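Local structure of pngf-ii (Elizabethkingia meningoseptica, 4R4X) at residues 394-402 with 524-532; 440-448 with 508-518. The protein probably removes N-linked glycans from glycoproteins and glycopeptides as a peptide:N-glycosidase of the PNGase F family. One frame throughout, in Å; residues are numbered along the deposited sequence. Where two conformers were deposited one is given.

Contact 1: 394-402 with 524-532; sequences QDYPTMFNS and SQSFWNVSG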
# COMPACT_ATOMS: atom_id res chain seq x y z
N GLN A 394 11.54 -28.37 5.80
CA GLN A 394 10.54 -28.54 4.73
C GLN A 394 11.24 -28.70 3.38
O GLN A 394 12.03 -27.84 3.00
CB GLN A 394 9.56 -27.36 4.68
CG GLN A 394 8.39 -27.58 3.73
CD GLN A 394 7.42 -26.39 3.66
OE1 GLN A 394 7.70 -25.29 4.15
NE2 GLN A 394 6.27 -26.64 3.07
N ASP A 395 10.93 -29.79 2.67
CA ASP A 395 11.59 -30.09 1.40
C ASP A 395 11.25 -29.09 0.31
O ASP A 395 10.19 -28.48 0.33
CB ASP A 395 11.21 -31.51 0.95
CG ASP A 395 11.98 -32.56 1.70
OD1 ASP A 395 13.23 -32.51 1.62
OD2 ASP A 395 11.36 -33.38 2.40
N TYR A 396 12.18 -28.92 -0.62
CA TYR A 396 11.94 -28.09 -1.80
C TYR A 396 10.89 -28.73 -2.68
O TYR A 396 10.77 -29.94 -2.68
CB TYR A 396 13.21 -27.92 -2.62
CG TYR A 396 14.23 -27.08 -1.94
CD1 TYR A 396 15.16 -27.65 -1.07
CD2 TYR A 396 14.27 -25.71 -2.14
CE1 TYR A 396 16.10 -26.88 -0.45
CE2 TYR A 396 15.22 -24.93 -1.52
CZ TYR A 396 16.13 -25.53 -0.68
OH TYR A 396 17.07 -24.77 -0.05
N PRO A 397 10.16 -27.91 -3.45
CA PRO A 397 9.07 -28.43 -4.26
C PRO A 397 9.52 -29.06 -5.58
O PRO A 397 9.34 -28.50 -6.65
CB PRO A 397 8.18 -27.19 -4.47
CG PRO A 397 9.13 -26.04 -4.41
CD PRO A 397 10.10 -26.44 -3.34
N THR A 398 10.08 -30.25 -5.46
CA THR A 398 10.57 -31.04 -6.59
C THR A 398 9.53 -32.05 -7.09
O THR A 398 9.86 -33.00 -7.80
CB THR A 398 11.84 -31.78 -6.15
OG1 THR A 398 11.55 -32.56 -4.97
CG2 THR A 398 12.92 -30.79 -5.83
N MSE A 399 8.25 -31.83 -6.76
CA MSE A 399 7.20 -32.82 -7.04
C MSE A 399 6.77 -32.89 -8.48
O MSE A 399 6.02 -33.78 -8.86
CB MSE A 399 5.97 -32.58 -6.15
CG MSE A 399 5.16 -31.33 -6.45
SE MSE A 399 5.92 -29.77 -5.50
CE MSE A 399 5.48 -30.26 -3.64
N PHE A 400 7.25 -31.97 -9.30
CA PHE A 400 6.70 -31.81 -10.63
C PHE A 400 7.36 -32.70 -11.67
O PHE A 400 6.97 -32.68 -12.84
CB PHE A 400 6.70 -30.33 -11.00
CG PHE A 400 5.72 -29.54 -10.19
CD1 PHE A 400 4.36 -29.67 -10.42
CD2 PHE A 400 6.15 -28.68 -9.21
CE1 PHE A 400 3.45 -28.97 -9.67
CE2 PHE A 400 5.24 -27.95 -8.46
CZ PHE A 400 3.89 -28.10 -8.69
N ASN A 401 8.30 -33.53 -11.25
CA ASN A 401 8.76 -34.60 -12.15
C ASN A 401 7.76 -35.75 -12.31
O ASN A 401 7.98 -36.62 -13.15
CB ASN A 401 10.15 -35.11 -11.80
CG ASN A 401 10.19 -35.93 -10.51
OD1 ASN A 401 10.94 -36.91 -10.41
ND2 ASN A 401 9.40 -35.54 -9.54
N SER A 402 6.69 -35.78 -11.53
CA SER A 402 5.61 -36.74 -11.72
C SER A 402 4.52 -36.04 -12.49
O SER A 402 4.21 -34.89 -12.19
CB SER A 402 5.03 -37.22 -10.40
OG SER A 402 3.74 -37.80 -10.59
N SER A 524 22.37 -30.33 -8.14
CA SER A 524 21.47 -29.20 -8.44
C SER A 524 20.13 -29.73 -8.93
O SER A 524 20.09 -30.60 -9.79
CB SER A 524 22.09 -28.27 -9.49
OG SER A 524 23.30 -27.73 -9.01
N GLN A 525 19.05 -29.21 -8.36
CA GLN A 525 17.69 -29.64 -8.74
C GLN A 525 16.86 -28.46 -9.21
O GLN A 525 17.02 -27.34 -8.72
CB GLN A 525 16.97 -30.26 -7.53
CG GLN A 525 17.45 -31.63 -7.12
CD GLN A 525 16.47 -32.31 -6.18
OE1 GLN A 525 16.55 -32.15 -4.96
NE2 GLN A 525 15.53 -33.04 -6.74
N SER A 526 15.96 -28.73 -10.14
CA SER A 526 14.90 -27.78 -10.46
C SER A 526 13.68 -27.99 -9.53
O SER A 526 13.40 -29.10 -9.06
CB SER A 526 14.51 -27.89 -11.94
OG SER A 526 15.48 -27.24 -12.76
N PHE A 527 12.98 -26.91 -9.25
CA PHE A 527 11.80 -26.94 -8.39
C PHE A 527 10.92 -25.74 -8.62
O PHE A 527 11.35 -24.74 -9.20
CB PHE A 527 12.19 -27.06 -6.91
CG PHE A 527 13.07 -25.94 -6.40
CD1 PHE A 527 12.51 -24.82 -5.80
CD2 PHE A 527 14.45 -26.05 -6.47
CE1 PHE A 527 13.32 -23.80 -5.31
CE2 PHE A 527 15.26 -25.04 -5.98
CZ PHE A 527 14.69 -23.91 -5.41
N TRP A 528 9.65 -25.87 -8.23
CA TRP A 528 8.64 -24.84 -8.56
C TRP A 528 7.87 -24.42 -7.31
O TRP A 528 7.21 -25.25 -6.68
CB TRP A 528 7.69 -25.35 -9.64
CG TRP A 528 8.36 -25.37 -10.97
CD1 TRP A 528 9.24 -26.30 -11.43
CD2 TRP A 528 8.28 -24.35 -11.97
NE1 TRP A 528 9.71 -25.93 -12.67
CE2 TRP A 528 9.12 -24.74 -13.03
CE3 TRP A 528 7.55 -23.17 -12.09
CZ2 TRP A 528 9.25 -23.99 -14.20
CZ3 TRP A 528 7.69 -22.42 -13.24
CH2 TRP A 528 8.53 -22.81 -14.26
N ASN A 529 7.99 -23.14 -6.96
CA ASN A 529 7.25 -22.53 -5.87
C ASN A 529 5.91 -22.04 -6.41
O ASN A 529 5.86 -21.03 -7.14
CB ASN A 529 8.01 -21.34 -5.28
CG ASN A 529 9.21 -21.74 -4.46
OD1 ASN A 529 9.17 -22.68 -3.67
ND2 ASN A 529 10.26 -20.96 -4.59
N VAL A 530 4.83 -22.75 -6.08
CA VAL A 530 3.51 -22.43 -6.59
C VAL A 530 2.49 -22.36 -5.44
O VAL A 530 2.45 -23.22 -4.54
CB VAL A 530 3.05 -23.38 -7.72
CG1 VAL A 530 4.13 -23.54 -8.78
CG2 VAL A 530 2.70 -24.75 -7.19
N SER A 531 1.71 -21.29 -5.45
CA SER A 531 0.56 -21.21 -4.54
C SER A 531 -0.73 -20.90 -5.29
O SER A 531 -0.75 -20.22 -6.33
CB SER A 531 0.81 -20.22 -3.41
OG SER A 531 0.65 -18.90 -3.86
N GLY A 532 -1.81 -21.42 -4.73
CA GLY A 532 -3.14 -21.28 -5.29
C GLY A 532 -4.16 -21.02 -4.22
O GLY A 532 -4.27 -21.78 -3.26

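Contact 2: 440-448 with 508-518; sequences KENSIYLDG and KHTIQVKIPQG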
# COMPACT_ATOMS: atom_id res chain seq x y z
N LYS A 440 8.96 -23.05 -18.80
CA LYS A 440 8.20 -24.30 -18.74
C LYS A 440 6.73 -23.99 -18.62
O LYS A 440 6.33 -23.23 -17.76
CB LYS A 440 8.62 -25.16 -17.53
CG LYS A 440 10.05 -25.65 -17.55
CD LYS A 440 10.36 -26.58 -18.72
CE LYS A 440 11.81 -27.06 -18.67
NZ LYS A 440 12.08 -28.05 -17.61
N GLU A 441 5.92 -24.61 -19.48
CA GLU A 441 4.49 -24.45 -19.41
C GLU A 441 3.88 -24.99 -18.12
O GLU A 441 4.09 -26.14 -17.79
CB GLU A 441 3.87 -25.13 -20.61
CG GLU A 441 2.37 -24.99 -20.73
CD GLU A 441 1.87 -25.49 -22.09
OE1 GLU A 441 1.65 -26.71 -22.24
OE2 GLU A 441 1.71 -24.66 -23.00
N ASN A 442 3.14 -24.13 -17.39
CA ASN A 442 2.35 -24.53 -16.22
C ASN A 442 0.93 -24.82 -16.71
O ASN A 442 0.31 -23.96 -17.35
CB ASN A 442 2.24 -23.41 -15.15
CG ASN A 442 3.54 -23.15 -14.37
OD1 ASN A 442 3.50 -22.78 -13.19
ND2 ASN A 442 4.67 -23.29 -15.03
N SER A 443 0.40 -25.99 -16.38
CA SER A 443 -0.95 -26.40 -16.78
C SER A 443 -1.83 -26.58 -15.53
O SER A 443 -1.48 -27.29 -14.62
CB SER A 443 -0.90 -27.70 -17.57
OG SER A 443 -0.23 -27.51 -18.80
N ILE A 444 -2.98 -25.92 -15.52
CA ILE A 444 -3.92 -25.98 -14.41
C ILE A 444 -5.19 -26.73 -14.86
O ILE A 444 -5.81 -26.37 -15.88
CB ILE A 444 -4.29 -24.56 -13.92
CG1 ILE A 444 -3.09 -23.85 -13.25
CG2 ILE A 444 -5.42 -24.62 -12.89
CD1 ILE A 444 -2.00 -23.47 -14.21
N TYR A 445 -5.56 -27.75 -14.10
CA TYR A 445 -6.75 -28.55 -14.37
C TYR A 445 -7.80 -28.33 -13.28
O TYR A 445 -7.48 -28.17 -12.09
CB TYR A 445 -6.35 -30.02 -14.38
CG TYR A 445 -5.38 -30.41 -15.46
CD1 TYR A 445 -4.04 -30.06 -15.38
CD2 TYR A 445 -5.79 -31.17 -16.56
CE1 TYR A 445 -3.15 -30.43 -16.37
CE2 TYR A 445 -4.89 -31.57 -17.53
CZ TYR A 445 -3.57 -31.17 -17.43
OH TYR A 445 -2.67 -31.53 -18.41
N LEU A 446 -9.07 -28.32 -13.69
CA LEU A 446 -10.21 -28.25 -12.79
C LEU A 446 -11.07 -29.50 -13.06
O LEU A 446 -11.49 -29.71 -14.18
CB LEU A 446 -11.05 -27.00 -13.09
CG LEU A 446 -12.39 -26.90 -12.35
CD1 LEU A 446 -12.17 -26.77 -10.86
CD2 LEU A 446 -13.22 -25.76 -12.91
N ASP A 447 -11.26 -30.32 -12.04
CA ASP A 447 -12.06 -31.54 -12.15
C ASP A 447 -11.60 -32.39 -13.31
O ASP A 447 -12.42 -32.88 -14.08
CB ASP A 447 -13.53 -31.18 -12.26
CG ASP A 447 -14.03 -30.49 -11.01
OD1 ASP A 447 -13.60 -30.93 -9.93
OD2 ASP A 447 -14.84 -29.53 -11.08
N GLY A 448 -10.28 -32.55 -13.41
CA GLY A 448 -9.67 -33.40 -14.41
C GLY A 448 -9.62 -32.84 -15.83
O GLY A 448 -9.17 -33.54 -16.72
N LYS A 508 -17.94 -31.54 -4.39
CA LYS A 508 -16.53 -31.86 -4.41
C LYS A 508 -15.90 -31.38 -5.70
O LYS A 508 -16.50 -31.50 -6.76
CB LYS A 508 -16.32 -33.37 -4.30
CG LYS A 508 -16.49 -33.89 -2.88
CD LYS A 508 -15.50 -35.00 -2.52
CE LYS A 508 -15.09 -34.91 -1.05
NZ LYS A 508 -14.89 -36.23 -0.40
N HIS A 509 -14.67 -30.88 -5.61
CA HIS A 509 -13.92 -30.47 -6.78
C HIS A 509 -12.46 -30.82 -6.59
O HIS A 509 -12.01 -31.05 -5.47
CB HIS A 509 -14.07 -28.96 -7.02
CG HIS A 509 -15.45 -28.55 -7.41
ND1 HIS A 509 -15.92 -28.63 -8.71
CD2 HIS A 509 -16.47 -28.06 -6.68
CE1 HIS A 509 -17.17 -28.23 -8.75
NE2 HIS A 509 -17.53 -27.88 -7.53
N THR A 510 -11.73 -30.90 -7.69
CA THR A 510 -10.29 -31.09 -7.66
C THR A 510 -9.59 -30.04 -8.50
O THR A 510 -10.08 -29.62 -9.57
CB THR A 510 -9.88 -32.46 -8.20
OG1 THR A 510 -10.23 -32.55 -9.59
CG2 THR A 510 -10.52 -33.58 -7.38
N ILE A 511 -8.45 -29.56 -8.03
CA ILE A 511 -7.63 -28.71 -8.87
C ILE A 511 -6.29 -29.41 -8.95
O ILE A 511 -5.84 -30.02 -7.98
CB ILE A 511 -7.52 -27.28 -8.33
CG1 ILE A 511 -8.82 -26.53 -8.58
CG2 ILE A 511 -6.38 -26.54 -9.03
CD1 ILE A 511 -8.96 -25.20 -7.84
N GLN A 512 -5.66 -29.34 -10.12
CA GLN A 512 -4.37 -29.97 -10.33
C GLN A 512 -3.42 -29.06 -11.11
O GLN A 512 -3.84 -28.38 -12.03
CB GLN A 512 -4.54 -31.28 -11.05
CG GLN A 512 -3.23 -32.01 -11.27
CD GLN A 512 -3.42 -33.36 -11.91
OE1 GLN A 512 -2.73 -34.34 -11.58
NE2 GLN A 512 -4.36 -33.43 -12.82
N VAL A 513 -2.15 -29.06 -10.71
CA VAL A 513 -1.09 -28.34 -11.44
C VAL A 513 -0.05 -29.31 -11.91
O VAL A 513 0.44 -30.11 -11.13
CB VAL A 513 -0.39 -27.29 -10.57
CG1 VAL A 513 0.67 -26.52 -11.37
CG2 VAL A 513 -1.42 -26.34 -9.99
N LYS A 514 0.29 -29.22 -13.20
CA LYS A 514 1.32 -30.03 -13.81
C LYS A 514 2.33 -29.08 -14.46
O LYS A 514 1.92 -28.10 -15.08
CB LYS A 514 0.75 -30.93 -14.91
CG LYS A 514 -0.26 -31.97 -14.45
CD LYS A 514 -0.59 -32.94 -15.58
CE LYS A 514 -1.75 -33.85 -15.21
NZ LYS A 514 -2.06 -34.75 -16.35
N ILE A 515 3.62 -29.37 -14.29
CA ILE A 515 4.73 -28.59 -14.87
C ILE A 515 5.82 -29.59 -15.28
O ILE A 515 6.16 -30.46 -14.46
CB ILE A 515 5.32 -27.62 -13.81
CG1 ILE A 515 4.23 -26.72 -13.23
CG2 ILE A 515 6.44 -26.76 -14.37
CD1 ILE A 515 4.68 -25.92 -12.02
N PRO A 516 6.37 -29.50 -16.51
CA PRO A 516 7.42 -30.43 -16.95
C PRO A 516 8.78 -30.04 -16.36
O PRO A 516 9.63 -29.45 -17.04
CB PRO A 516 7.39 -30.32 -18.48
CG PRO A 516 6.87 -28.97 -18.74
CD PRO A 516 5.98 -28.58 -17.59
N GLN A 517 8.94 -30.38 -15.09
CA GLN A 517 10.09 -29.98 -14.28
C GLN A 517 11.35 -30.52 -14.91
O GLN A 517 11.37 -31.66 -15.40
CB GLN A 517 9.93 -30.53 -12.88
CG GLN A 517 11.03 -30.19 -11.88
CD GLN A 517 10.64 -30.69 -10.52
OE1 GLN A 517 9.83 -30.06 -9.82
NE2 GLN A 517 11.21 -31.82 -10.12
N GLY A 518 12.40 -29.72 -14.91
CA GLY A 518 13.65 -30.11 -15.57
C GLY A 518 14.40 -31.14 -14.72
O GLY A 518 14.18 -31.23 -13.51
O HOH W 1 2.33 -28.27 -18.40
O HOH W 2 -8.28 -31.52 -11.70

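Contact 1: 394-402 with 524-532
Pro397 and Phe400 pack against the start of strand 527-532. One backbone bond crosses the contact: Trp528 N gives its hydrogen to Pro397 O at 3.1 Å, nearly straight at 165°. Pro397 is the centre of an inverse gamma turn. Its CG presses on Trp528 O at 3.1 Å and also meets Asn529 OD1, while CD lies by CD1 of the Phe527 ring. Further in, Phe400 CD2 sits 3.7 Å from Trp528 CB and Phe400 CZ reaches Val530 CG2. The selenomethionine Met399 lays its CG over the centre of one Phe400 face. Thr398, also buried, lays its CG2 methyl beside the Gln525 side chain and Ser526 O, just before the strand; its OG1 is hydrogen-bonded to the Tyr284 hydroxyl. This buried part is the tight one. The other end is looser and partly exposed. There the edge of Tyr396 turns to the face of Phe527, with ring centroids 5.0 Å apart and planes at 52°. Phe527 CG stands between its backbone N and carbonyl carbon (chi1 59°), which brings one ring face to Tyr396 CD2, off-centre toward the rim. The Tyr396 hydroxyl is bonded to Glu390. The loop 394-402 thus lies across strand 527-537, which runs between strands 416-428 and 378-384.

Contact 2: 440-448 with 508-518
Strands 442-446 and 508-514 run antiparallel at 166° as the two inner strands of a four-stranded sheet, with Ser443-Lys514 and Tyr445-Gln512 as hydrogen-bonded pairs and Ile444-Val513 and Leu446-Ile511 as non-hydrogen-bonded pairs. Ile444, Leu446, Ile511 and Val513 share one face, where Leu446 CD1 meets Ile511 CG1 at 4.1 Å. On the other face the extended Lys514 chain crosses the Tyr445 ring at about a right angle. Its CE makes an off-centre CH-pi contact, 4.3 Å from the ring centroid, and its NZ goes on to a salt bridge with Asp403. Water 1 joins Glu441 O to Ser443 OG. At one end Asp447 uses both carboxylate oxygens. OD2 accepts a hydrogen bond from His509 ND1 at 2.8 Å through its syn lone pair, in the plane of the imidazole. OD1 accepts one from Thr510 N at 2.9 Å. At the other end Lys440 bends at chi2 (-63°) and chi4, and this curls NZ back to Pro516 O at 2.9 Å; NZ also forms a salt bridge with Asp435. His509 NE2 is bonded to Asn505 O. With a carbonyl there and a carboxylate at ND1, both nitrogens probably carry hydrogens, which would favour the charged imidazolium.

From the N terminus, the chain first passes 394-402, then strands 406-412 and 416-428, and reaches 440-448. Strand 449-454 follows, then strand 493-504, before 508-518 returns to 440-448 and closes contact 2. The chain next enters 524-532 and closes contact 1 around it, so contact 2 is the inner loop and the two do not cross. Contact 1 ties a loop to the nine-stranded antiparallel sheet. Contact 2 lies in the smaller sheet, which also holds strand 406-412. The contacts meet at Gln517: its NE2 probably donates to Thr398 O, its OE1 probably accepts from Phe400 N, and its CD packs on Ser526 O. Both contacts belong to the C-terminal PNGase F-like region.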